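Local coordinates for aminopeptidase-like protein (Chaetomium thermophilum, PDB 5JM6) that is probably a zinc-dependent metalloaminopeptidase of the M18 family, forming a dodecamer and linked to the Cvt pathway of selective autophagy, at residues Cys75-Lys78 against Leu79-Gly83; Gly376-Gly379 against Gln380-Arg384; Glu86-Ala89 against Arg90-Trp93; Ala139-Lys142 against Pro143-Lys147; Ala313-Met316 against Ala317-Ala321. All coordinates share one frame; numbering follows the deposited sequence.

All five contacts are local, each formed within one continuous piece of chain. Interactions 1 and 5 are late turns of two helices, 68-81 and 305-320, that pack against one another; interaction 5 is mostly buried and apolar, whereas interaction 1 is only partly buried. Interaction 2 is a loop-to-helix junction and interaction 3 a beta turn, both at subunit boundaries, each combining a carbonyl that accepts two hydrogen bonds with an apolar group over an aromatic face. Interaction 4, which also faces a neighbouring subunit, belongs to the separate six-stranded antiparallel sheet, about 37 Å between centres from interaction 5; no hydrogen bond joins its two segments, and its lysines gather near a glutamate instead.

Interaction 1 (Cys75-Lys78 against Leu79-Gly83)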
loop_
_atom_site.group_PDB
_atom_site.type_symbol
_atom_site.label_atom_id
_atom_site.label_comp_id
_atom_site.label_asym_id
_atom_site.label_seq_id
_atom_site.Cartn_x
_atom_site.Cartn_y
_atom_site.Cartn_z
ATOM N N CYS A 75 37.015 -8.372 42.971
ATOM C CA CYS A 75 38.331 -8.740 42.469
ATOM C C CYS A 75 39.425 -8.168 43.354
ATOM O O CYS A 75 40.440 -8.817 43.604
ATOM C CB CYS A 75 38.510 -8.255 41.031
ATOM S SG CYS A 75 37.323 -8.951 39.867
ATOM N N LYS A 76 39.208 -6.950 43.831
ATOM C CA LYS A 76 40.216 -6.259 44.616
ATOM C C LYS A 76 40.435 -6.958 45.959
ATOM O O LYS A 76 41.566 -7.059 46.430
ATOM C CB LYS A 76 39.819 -4.793 44.817
ATOM C CG LYS A 76 40.862 -3.961 45.527
ATOM C CD LYS A 76 40.462 -2.497 45.621
ATOM C CE LYS A 76 41.478 -1.738 46.462
ATOM N NZ LYS A 76 41.137 -0.305 46.667
ATOM N N GLN A 77 39.363 -7.467 46.558
ATOM C CA GLN A 77 39.483 -8.168 47.835
ATOM C C GLN A 77 40.133 -9.540 47.685
ATOM O O GLN A 77 40.836 -9.993 48.584
ATOM C CB GLN A 77 38.118 -8.324 48.510
ATOM C CG GLN A 77 37.438 -7.020 48.893
ATOM C CD GLN A 77 36.128 -7.250 49.622
ATOM O OE1 GLN A 77 35.786 -8.383 49.963
ATOM N NE2 GLN A 77 35.387 -6.175 49.865
ATOM N N LYS A 78 39.903 -10.211 46.563
ATOM C CA LYS A 78 40.521 -11.515 46.361
ATOM C C LYS A 78 41.986 -11.368 45.955
ATOM O O LYS A 78 42.824 -12.179 46.347
ATOM C CB LYS A 78 39.747 -12.332 45.326
ATOM C CG LYS A 78 38.292 -12.556 45.709
ATOM C CD LYS A 78 37.750 -13.837 45.104
ATOM C CE LYS A 78 36.853 -14.570 46.087
ATOM N NZ LYS A 78 36.364 -15.858 45.523
ATOM N N LEU A 79 42.299 -10.328 45.187
ATOM C CA LEU A 79 43.688 -10.059 44.827
ATOM C C LEU A 79 44.512 -9.715 46.064
ATOM O O LEU A 79 45.653 -10.153 46.198
ATOM C CB LEU A 79 43.782 -8.929 43.800
ATOM C CG LEU A 79 43.332 -9.242 42.371
ATOM C CD1 LEU A 79 43.324 -7.974 41.538
ATOM C CD2 LEU A 79 44.217 -10.303 41.734
ATOM N N LEU A 80 43.931 -8.939 46.974
ATOM C CA LEU A 80 44.632 -8.560 48.196
ATOM C C LEU A 80 44.815 -9.756 49.130
ATOM O O LEU A 80 45.836 -9.870 49.807
ATOM C CB LEU A 80 43.891 -7.431 48.916
ATOM C CG LEU A 80 44.015 -6.044 48.279
ATOM C CD1 LEU A 80 43.007 -5.078 48.879
ATOM C CD2 LEU A 80 45.427 -5.504 48.434
ATOM N N LYS A 81 43.836 -10.654 49.157
ATOM C CA LYS A 81 43.922 -11.831 50.013
ATOM C C LYS A 81 44.930 -12.840 49.468
ATOM O O LYS A 81 45.455 -13.667 50.214
ATOM C CB LYS A 81 42.545 -12.478 50.172
ATOM C CG LYS A 81 41.607 -11.694 51.077
ATOM C CD LYS A 81 40.178 -12.199 50.976
ATOM C CE LYS A 81 39.206 -11.220 51.618
ATOM N NZ LYS A 81 37.788 -11.639 51.442
ATOM N N ALA A 82 45.205 -12.755 48.169
ATOM C CA ALA A 82 46.176 -13.632 47.522
ATOM C C ALA A 82 47.580 -13.026 47.510
ATOM O O ALA A 82 48.516 -13.627 46.984
ATOM C CB ALA A 82 45.731 -13.951 46.103
ATOM N N GLY A 83 47.723 -11.836 48.086
ATOM C CA GLY A 83 49.027 -11.207 48.206
ATOM C C GLY A 83 49.430 -10.281 47.072
ATOM O O GLY A 83 50.619 -10.053 46.853
#
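Cys75 O receives Leu79 N at 2.9 Å and Lys76 O receives Leu80 N at 3.1 Å, the i to i+4 pattern of an alpha helix, here the last turns of helix 68-81. The Lys81 N to Gln77 O bond (3.1 Å) is less straight, 144° at the hydrogen, and the one from Ala82 N to Lys78 O is weak. Beyond it Gly83, with phi of 92°, leaves the helix in a Schellman motif. Leu79, buried like Cys75, turns its branches inward, onto Phe315 and Leu319 of helix 305-320 and onto Phe104, Ile112 and Ala114 of the central sheet. This places the helix as a cover on that sheet, while Gln77, Leu80 and Lys81 are exposed. Lys78 turns its amine back along the helix to the hydroxyl of Tyr74. Lys76 and Leu80 run side by side, Leu80 CD1 resting 4.1 Å from Lys76 CG, and both also touch Phe104. The extended chain of Lys81 follows Gln77 in the same direction, passing by the carbonyl of Gln77, and its NZ stops 4.1 Å from Gln77 OE1, too far for a hydrogen bond.

Interaction 2 (Gly376-Gly379 against Gln380-Arg384); sequences GILG and QTYAR
Thr381 grips Ile377 O twice, through OG1 at 2.9 Å and through its own backbone N at 3.2 Å. The two donors come from opposite faces of the carbonyl plane, each tilted out of it by less than 30°. The hydroxyl can share this acceptor because OG1 stands beside the backbone N and opposite the carbonyl carbon (chi1 -58°). One residue on, Leu378 meets Tyr382: CD1 lies over one face of the ring, 3.8 Å from its centroid and 26° off the normal, a CH-pi contact displaced toward the rim, with CD1 3.5 Å from Tyr382 CZ. A further backbone bond, Ala383 N to Gly379 O at 3.0 Å, leads into the short, weakly bonded helix at about 380-383. Gln380 reaches back over the loop with its amide near the carbonyl of Gly376, but the modelled approach is too short to be trusted at 2.76 Å resolution. Farther out, Leu362 of helix 353-368 packs on Ile377, Leu378 and Thr381, while Arg90 and Asn352 of a neighbouring subunit cover Gln380 and Tyr382 respectively, so the turn lies at a subunit interface. The chemistry implies a loop-to-helix junction held in two ways: a carbonyl that accepts two hydrogen bonds ties the loop to the first turn, and a methyl laid on the phenol face probably limits the ring's rotation.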
loop_
_atom_site.group_PDB
_atom_site.type_symbol
_atom_site.label_atom_id
_atom_site.label_comp_id
_atom_site.label_asym_id
_atom_site.label_seq_id
_atom_site.Cartn_x
_atom_site.Cartn_y
_atom_site.Cartn_z
ATOM N N GLY A 376 60.585 0.111 20.952
ATOM C CA GLY A 376 61.541 -0.877 20.506
ATOM C C GLY A 376 62.261 -1.612 21.614
ATOM O O GLY A 376 62.996 -2.548 21.326
ATOM N N ILE A 377 62.168 -1.145 22.856
ATOM C CA ILE A 377 62.148 -2.098 23.961
ATOM C C ILE A 377 60.680 -2.474 24.147
ATOM O O ILE A 377 60.338 -3.642 24.336
ATOM C CB ILE A 377 62.802 -1.578 25.268
ATOM C CG1 ILE A 377 62.916 -2.721 26.277
ATOM C CG2 ILE A 377 62.035 -0.430 25.890
ATOM C CD1 ILE A 377 63.526 -3.983 25.705
ATOM N N LEU A 378 59.818 -1.463 24.069
ATOM C CA LEU A 378 58.395 -1.673 23.894
ATOM C C LEU A 378 58.170 -1.963 22.420
ATOM O O LEU A 378 58.529 -1.165 21.557
ATOM C CB LEU A 378 57.583 -0.453 24.338
ATOM C CG LEU A 378 56.061 -0.594 24.243
ATOM C CD1 LEU A 378 55.523 -1.419 25.403
ATOM C CD2 LEU A 378 55.381 0.765 24.183
ATOM N N GLY A 379 57.544 -3.093 22.141
ATOM C CA GLY A 379 57.350 -3.562 20.784
ATOM C C GLY A 379 58.242 -4.736 20.450
ATOM O O GLY A 379 57.847 -5.590 19.663
ATOM N N GLN A 380 59.394 -4.841 21.105
ATOM C CA GLN A 380 60.035 -6.138 21.231
ATOM C C GLN A 380 59.159 -6.904 22.202
ATOM O O GLN A 380 58.885 -8.090 22.020
ATOM C CB GLN A 380 61.473 -6.039 21.742
ATOM C CG GLN A 380 62.459 -5.451 20.754
ATOM C CD GLN A 380 63.891 -5.543 21.247
ATOM O OE1 GLN A 380 64.399 -6.632 21.509
ATOM N NE2 GLN A 380 64.547 -4.394 21.386
ATOM N N THR A 381 58.704 -6.195 23.231
ATOM C CA THR A 381 57.762 -6.746 24.191
ATOM C C THR A 381 56.457 -7.129 23.502
ATOM O O THR A 381 55.991 -8.260 23.631
ATOM C CB THR A 381 57.462 -5.750 25.326
ATOM O OG1 THR A 381 58.681 -5.388 25.986
ATOM C CG2 THR A 381 56.512 -6.367 26.336
ATOM N N TYR A 382 55.877 -6.188 22.764
ATOM C CA TYR A 382 54.615 -6.439 22.081
ATOM C C TYR A 382 54.741 -7.594 21.082
ATOM O O TYR A 382 53.826 -8.407 20.953
ATOM C CB TYR A 382 54.123 -5.166 21.381
ATOM C CG TYR A 382 53.532 -4.128 22.321
ATOM C CD1 TYR A 382 52.906 -4.507 23.502
ATOM C CD2 TYR A 382 53.598 -2.771 22.025
ATOM C CE1 TYR A 382 52.365 -3.566 24.361
ATOM C CE2 TYR A 382 53.056 -1.823 22.878
ATOM C CZ TYR A 382 52.440 -2.227 24.044
ATOM O OH TYR A 382 51.901 -1.291 24.899
ATOM N N ALA A 383 55.882 -7.684 20.403
ATOM C CA ALA A 383 56.094 -8.735 19.407
ATOM C C ALA A 383 56.182 -10.128 20.030
ATOM O O ALA A 383 55.987 -11.131 19.346
ATOM C CB ALA A 383 57.349 -8.451 18.596
ATOM N N ARG A 384 56.503 -10.191 21.317
ATOM C CA ARG A 384 56.558 -11.468 22.022
ATOM C C ARG A 384 55.269 -11.748 22.790
ATOM O O ARG A 384 55.187 -12.715 23.548
ATOM C CB ARG A 384 57.763 -11.509 22.962
ATOM C CG ARG A 384 59.088 -11.317 22.242
ATOM C CD ARG A 384 60.276 -11.659 23.123
ATOM N NE ARG A 384 61.348 -10.679 22.967
ATOM C CZ ARG A 384 62.405 -10.834 22.178
ATOM N NH1 ARG A 384 62.550 -11.944 21.464
ATOM N NH2 ARG A 384 63.323 -9.880 22.105
#

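Interaction 3 (Glu86-Ala89 against Arg90-Trp93); sequences ELPA and RDSW
The indole of Trp93 has Leu87 over one face and the carbonyl of Pro88 at its edge. Leu87 CB sits 3.8 Å from the centroid of the five-membered ring and 24° off its normal, a CH-pi contact, with CB 3.5 Å from Trp93 CE2; CD1 of the same leucine extends toward the six-membered ring, 4.0 Å from Trp93 CE3. At the edge, Trp93 NE1 gives Pro88 O a nearly linear hydrogen bond of 2.9 Å, 174° at the hydrogen, with the oxygen almost in the plane of the indole. Arg360 of the same chain adds a cation-pi contact to Trp93 and donates to the carbonyls of Ala89 and Asp91. Pro88 O also accepts from Asp91 N at 3.2 Å, so two N-H groups hold this oxygen from opposite faces of its plane, both standing well out of that plane and neither on a lone pair. The Asp91 side chain bends back across the proline ring, bringing OD1 3.4 Å from Pro88 CG. Arg90 instead leads off toward another subunit, where it forms a salt bridge with Asp514, and Ala89 packs there on Ala383. The geometry is that of a type I beta turn, Pro88 to Asp91, whose first carbonyl accepts both the backbone N-H of the turn and the indole N-H of Trp93, just beyond it; it forms part of the loop joining strand 85-86 to strand 102-107 of the central sheet and meets a neighbouring subunit.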
loop_
_atom_site.group_PDB
_atom_site.type_symbol
_atom_site.label_atom_id
_atom_site.label_comp_id
_atom_site.label_asym_id
_atom_site.label_seq_id
_atom_site.Cartn_x
_atom_site.Cartn_y
_atom_site.Cartn_z
ATOM N N GLU A 86 48.733 -3.245 45.319
ATOM C CA GLU A 86 48.065 -2.250 44.486
ATOM C C GLU A 86 49.028 -1.157 44.042
ATOM O O GLU A 86 49.785 -0.625 44.852
ATOM C CB GLU A 86 46.887 -1.620 45.233
ATOM C CG GLU A 86 46.236 -0.473 44.477
ATOM C CD GLU A 86 44.942 0.000 45.108
ATOM O OE1 GLU A 86 44.220 0.785 44.456
ATOM O OE2 GLU A 86 44.643 -0.407 46.250
ATOM N N LEU A 87 48.999 -0.821 42.755
ATOM C CA LEU A 87 49.819 0.272 42.253
ATOM C C LEU A 87 48.952 1.485 41.934
ATOM O O LEU A 87 48.304 1.531 40.888
ATOM C CB LEU A 87 50.590 -0.178 41.009
ATOM C CG LEU A 87 51.544 -1.356 41.215
ATOM C CD1 LEU A 87 52.037 -1.907 39.887
ATOM C CD2 LEU A 87 52.713 -0.931 42.081
ATOM N N PRO A 88 48.966 2.490 42.823
ATOM C CA PRO A 88 48.167 3.703 42.620
ATOM C C PRO A 88 48.728 4.540 41.481
ATOM O O PRO A 88 49.940 4.750 41.427
ATOM C CB PRO A 88 48.288 4.439 43.960
ATOM C CG PRO A 88 48.754 3.402 44.937
ATOM C CD PRO A 88 49.619 2.482 44.141
ATOM N N ALA A 89 47.862 5.017 40.595
ATOM C CA ALA A 89 48.313 5.727 39.405
ATOM C C ALA A 89 49.125 6.974 39.748
ATOM O O ALA A 89 50.091 7.297 39.060
ATOM C CB ALA A 89 47.127 6.095 38.527
ATOM N N ARG A 90 48.747 7.666 40.818
ATOM C CA ARG A 90 49.393 8.931 41.150
ATOM C C ARG A 90 50.804 8.761 41.713
ATOM O O ARG A 90 51.591 9.705 41.700
ATOM C CB ARG A 90 48.536 9.723 42.137
ATOM C CG ARG A 90 47.253 10.269 41.537
ATOM C CD ARG A 90 46.392 10.930 42.594
ATOM N NE ARG A 90 45.214 11.568 42.017
ATOM C CZ ARG A 90 44.883 12.840 42.217
ATOM N NH1 ARG A 90 45.641 13.610 42.986
ATOM N NH2 ARG A 90 43.792 13.340 41.652
ATOM N N ASP A 91 51.110 7.579 42.239
ATOM C CA ASP A 91 52.459 7.278 42.721
ATOM C C ASP A 91 53.405 6.820 41.610
ATOM O O ASP A 91 52.969 6.310 40.578
ATOM C CB ASP A 91 52.411 6.220 43.820
ATOM C CG ASP A 91 51.487 6.604 44.957
ATOM O OD1 ASP A 91 51.126 5.711 45.750
ATOM O OD2 ASP A 91 51.112 7.793 45.049
ATOM N N SER A 92 54.701 7.005 41.833
ATOM C CA SER A 92 55.717 6.489 40.921
ATOM C C SER A 92 55.975 5.009 41.193
ATOM O O SER A 92 56.152 4.608 42.343
ATOM C CB SER A 92 57.013 7.291 41.059
ATOM O OG SER A 92 58.017 6.794 40.192
ATOM N N TRP A 93 55.958 4.191 40.141
ATOM C CA TRP A 93 56.246 2.766 40.293
ATOM C C TRP A 93 57.681 2.398 39.946
ATOM O O TRP A 93 58.087 1.256 40.156
ATOM C CB TRP A 93 55.334 1.915 39.404
ATOM C CG TRP A 93 53.885 2.251 39.429
ATOM C CD1 TRP A 93 53.229 3.023 40.342
ATOM C CD2 TRP A 93 52.901 1.826 38.480
ATOM N NE1 TRP A 93 51.896 3.103 40.020
ATOM C CE2 TRP A 93 51.669 2.376 38.880
ATOM C CE3 TRP A 93 52.943 1.031 37.330
ATOM C CZ2 TRP A 93 50.489 2.157 38.173
ATOM C CZ3 TRP A 93 51.770 0.815 36.628
ATOM C CH2 TRP A 93 50.561 1.376 37.052
#

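Interaction 4 (Ala139-Lys142 against Pro143-Lys147); sequences ARLK and PTSVK
Lys142 and Pro143 form the corner where strand 139-141 gives way to a loop: Lys142 is still extended, whereas Pro143 has phi -51° and psi -45°, which swings the following residues back beside the strand end. No hydrogen bond closes this corner. Lys142 O lies 3.6 Å from Ser145 N, and Lys142 O to Thr144 N, at 3.3 Å, has a poor angle. Lys142 CB lies 3.3 Å from the backbone carbonyl oxygen of Thr144, Thr144 O, and the side chains meet lightly, Leu141 CD2 coming within 4.1 Å of Ser145 OG. Leu156 of strand 153-160 touches both Leu141 and Ser145. Strand 139-141 lies between strands 277-286 and 153-160 in a six-stranded antiparallel sheet set apart from the sheet of the zinc site, consistent with the second, assembly-forming domain of M18 aminopeptidases. Both sides of the corner pair with that sheet, since the backbones of Lys142 and Ser145 each bond to Gly157. Beyond its first carbons Lys142 leaves the loop and bends (chi2 -129°), carrying its amine to a salt bridge with Glu222 and a hydrogen bond with the carbonyl of Val158. Lys147 turns its own amine toward the same place, with NZ 4.6 Å from Lys142 NZ, and makes a long, weak ion pair with Glu222; that carboxylate probably offsets much of the two positive charges. On the outer side the corner faces a neighbouring subunit, where His408 accepts a hydrogen bond from Thr144 N through its NE2 and packs on Pro143.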
loop_
_atom_site.group_PDB
_atom_site.type_symbol
_atom_site.label_atom_id
_atom_site.label_comp_id
_atom_site.label_asym_id
_atom_site.label_seq_id
_atom_site.Cartn_x
_atom_site.Cartn_y
_atom_site.Cartn_z
ATOM N N ALA A 139 19.864 -0.464 33.873
ATOM C CA ALA A 139 19.098 0.780 33.823
ATOM C C ALA A 139 19.517 1.738 34.932
ATOM O O ALA A 139 19.236 1.501 36.106
ATOM C CB ALA A 139 17.610 0.486 33.914
ATOM N N ARG A 140 20.169 2.832 34.554
ATOM C CA ARG A 140 20.704 3.765 35.537
ATOM C C ARG A 140 19.686 4.815 35.957
ATOM O O ARG A 140 18.909 5.310 35.139
ATOM C CB ARG A 140 21.962 4.444 34.991
ATOM C CG ARG A 140 23.073 3.459 34.692
ATOM C CD ARG A 140 24.415 4.132 34.494
ATOM N NE ARG A 140 25.437 3.453 35.285
ATOM C CZ ARG A 140 26.272 2.534 34.810
ATOM N NH1 ARG A 140 26.224 2.182 33.532
ATOM N NH2 ARG A 140 27.159 1.970 35.616
ATOM N N LEU A 141 19.697 5.139 37.246
ATOM C CA LEU A 141 18.866 6.208 37.776
ATOM C C LEU A 141 19.236 7.537 37.132
ATOM O O LEU A 141 20.414 7.857 36.970
ATOM C CB LEU A 141 19.007 6.304 39.297
ATOM C CG LEU A 141 18.037 5.507 40.173
ATOM C CD1 LEU A 141 18.141 4.009 39.913
ATOM C CD2 LEU A 141 18.283 5.817 41.643
ATOM N N LYS A 142 18.217 8.302 36.760
ATOM C CA LYS A 142 18.405 9.631 36.195
ATOM C C LYS A 142 19.059 10.554 37.220
ATOM O O LYS A 142 18.985 10.286 38.419
ATOM C CB LYS A 142 17.059 10.200 35.746
ATOM C CG LYS A 142 16.367 9.392 34.657
ATOM C CD LYS A 142 15.967 10.298 33.516
ATOM C CE LYS A 142 15.194 9.588 32.414
ATOM N NZ LYS A 142 13.849 9.118 32.846
ATOM N N PRO A 143 19.725 11.627 36.758
ATOM C CA PRO A 143 20.188 12.653 37.700
ATOM C C PRO A 143 19.076 13.131 38.636
ATOM O O PRO A 143 19.304 13.244 39.840
ATOM C CB PRO A 143 20.665 13.769 36.774
ATOM C CG PRO A 143 21.227 13.022 35.608
ATOM C CD PRO A 143 20.332 11.804 35.426
ATOM N N THR A 144 17.892 13.393 38.094
ATOM C CA THR A 144 16.707 13.547 38.927
ATOM C C THR A 144 15.851 12.303 38.739
ATOM O O THR A 144 15.230 12.120 37.692
ATOM C CB THR A 144 15.896 14.809 38.566
ATOM O OG1 THR A 144 16.704 15.976 38.765
ATOM C CG2 THR A 144 14.648 14.913 39.430
ATOM N N SER A 145 15.828 11.440 39.747
ATOM C CA SER A 145 15.065 10.202 39.650
ATOM C C SER A 145 13.639 10.328 40.176
ATOM O O SER A 145 12.805 9.460 39.921
ATOM C CB SER A 145 15.809 9.071 40.368
ATOM O OG SER A 145 16.635 9.563 41.403
ATOM N N VAL A 146 13.349 11.421 40.875
ATOM C CA VAL A 146 12.014 11.622 41.423
ATOM C C VAL A 146 11.004 11.852 40.293
ATOM O O VAL A 146 11.345 12.371 39.227
ATOM C CB VAL A 146 11.978 12.801 42.430
ATOM C CG1 VAL A 146 11.928 14.140 41.710
ATOM C CG2 VAL A 146 10.796 12.657 43.380
ATOM N N LYS A 147 9.770 11.422 40.534
ATOM C CA LYS A 147 8.674 11.539 39.577
ATOM C C LYS A 147 7.403 11.933 40.323
ATOM O O LYS A 147 7.319 11.754 41.537
ATOM C CB LYS A 147 8.458 10.216 38.832
ATOM C CG LYS A 147 9.516 9.870 37.796
ATOM C CD LYS A 147 9.188 10.467 36.439
ATOM C CE LYS A 147 9.844 9.671 35.319
ATOM N NZ LYS A 147 9.559 10.229 33.968
#

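Interaction 5 (Ala313-Met316 against Ala317-Ala321)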
loop_
_atom_site.group_PDB
_atom_site.type_symbol
_atom_site.label_atom_id
_atom_site.label_comp_id
_atom_site.label_asym_id
_atom_site.label_seq_id
_atom_site.Cartn_x
_atom_site.Cartn_y
_atom_site.Cartn_z
ATOM N N ALA A 313 36.013 -15.804 34.750
ATOM C CA ALA A 313 36.837 -16.969 34.446
ATOM C C ALA A 313 38.281 -16.560 34.170
ATOM O O ALA A 313 39.216 -17.264 34.550
ATOM C CB ALA A 313 36.263 -17.735 33.266
ATOM N N ALA A 314 38.455 -15.421 33.506
ATOM C CA ALA A 314 39.788 -14.887 33.244
ATOM C C ALA A 314 40.472 -14.511 34.553
ATOM O O ALA A 314 41.632 -14.855 34.780
ATOM C CB ALA A 314 39.709 -13.685 32.317
ATOM N N PHE A 315 39.739 -13.806 35.409
ATOM C CA PHE A 315 40.229 -13.423 36.726
ATOM C C PHE A 315 40.660 -14.649 37.529
ATOM O O PHE A 315 41.753 -14.673 38.095
ATOM C CB PHE A 315 39.151 -12.635 37.478
ATOM C CG PHE A 315 39.520 -12.277 38.892
ATOM C CD1 PHE A 315 40.378 -11.223 39.157
ATOM C CD2 PHE A 315 38.984 -12.981 39.958
ATOM C CE1 PHE A 315 40.710 -10.890 40.458
ATOM C CE2 PHE A 315 39.308 -12.650 41.260
ATOM C CZ PHE A 315 40.174 -11.605 41.510
ATOM N N MET A 316 39.807 -15.670 37.564
ATOM C CA MET A 316 40.117 -16.887 38.311
ATOM C C MET A 316 41.311 -17.623 37.710
ATOM O O MET A 316 42.087 -18.245 38.435
ATOM C CB MET A 316 38.903 -17.820 38.370
ATOM C CG MET A 316 37.738 -17.300 39.205
ATOM S SD MET A 316 38.102 -17.087 40.963
ATOM C CE MET A 316 38.301 -18.787 41.495
ATOM N N ALA A 317 41.461 -17.552 36.391
ATOM C CA ALA A 317 42.611 -18.164 35.735
ATOM C C ALA A 317 43.908 -17.538 36.233
ATOM O O ALA A 317 44.880 -18.242 36.503
ATOM C CB ALA A 317 42.503 -18.031 34.234
ATOM N N LEU A 318 43.918 -16.213 36.358
ATOM C CA LEU A 318 45.090 -15.521 36.877
ATOM C C LEU A 318 45.395 -15.976 38.302
ATOM O O LEU A 318 46.538 -16.296 38.623
ATOM C CB LEU A 318 44.892 -14.006 36.838
ATOM C CG LEU A 318 46.128 -13.185 37.211
ATOM C CD1 LEU A 318 47.282 -13.513 36.277
ATOM C CD2 LEU A 318 45.818 -11.700 37.179
ATOM N N LEU A 319 44.369 -16.019 39.148
ATOM C CA LEU A 319 44.549 -16.453 40.530
ATOM C C LEU A 319 45.046 -17.895 40.620
ATOM O O LEU A 319 45.724 -18.263 41.578
ATOM C CB LEU A 319 43.244 -16.310 41.320
ATOM C CG LEU A 319 42.744 -14.900 41.644
ATOM C CD1 LEU A 319 41.553 -14.969 42.588
ATOM C CD2 LEU A 319 43.853 -14.043 42.237
ATOM N N HIS A 320 44.683 -18.716 39.641
ATOM C CA HIS A 320 45.075 -20.124 39.640
ATOM C C HIS A 320 46.279 -20.452 38.750
ATOM O O HIS A 320 46.647 -21.618 38.611
ATOM C CB HIS A 320 43.882 -20.992 39.244
ATOM C CG HIS A 320 42.849 -21.115 40.321
ATOM N ND1 HIS A 320 42.704 -22.250 41.089
ATOM C CD2 HIS A 320 41.919 -20.238 40.769
ATOM C CE1 HIS A 320 41.726 -22.071 41.958
ATOM N NE2 HIS A 320 41.231 -20.858 41.784
ATOM N N ALA A 321 46.881 -19.439 38.136
ATOM C CA ALA A 321 47.996 -19.674 37.222
ATOM C C ALA A 321 49.255 -20.131 37.959
ATOM O O ALA A 321 49.422 -19.862 39.149
ATOM C CB ALA A 321 48.289 -18.420 36.414
#
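Met316 O is met twice by His320: the backbone N donates to it at 2.9 Å, and the edge of the imidazole lies against it, CD2 at 3.1 Å and the oxygen near the ring plane. The contact lies in the C-terminal part of helix 305-320, within the alpha/beta catalytic domain, with the two-zinc ligand Asp306 near the other end of the same helix. The preceding turns are regular: Ala313 O accepts from Ala317 N at 2.9 Å, and Phe315 O accepts from Leu319 N at 3.1 Å. One turn apart, Phe315 and Leu319 meet through their side chains. The ring is thrown anti to its backbone nitrogen (chi1 176°), toward the next turn; Leu319 CG lies over one face, offset toward the rim, and its CD1 is 3.5 Å from Phe315 CE2. Different neighbours take the other flanks of the helix. Ala314 and Leu318 rest on Val333 of the central sheet, and the methyl groups of Ala313 and Ala317 touch Tyr503 of helix 495-514. Phe315 is directed to helix 68-81. Toward the exposed end, Phe54 packs on Met316 and meets the His320 ring edge-to-face. The methionine and the histidine run alongside each other, pointing the same way. Met316 is curled at both of its later torsions (chi3 -68°), which brings the terminal methyl CE forward, toward the next turn, 3.6 Å from His320 NE2.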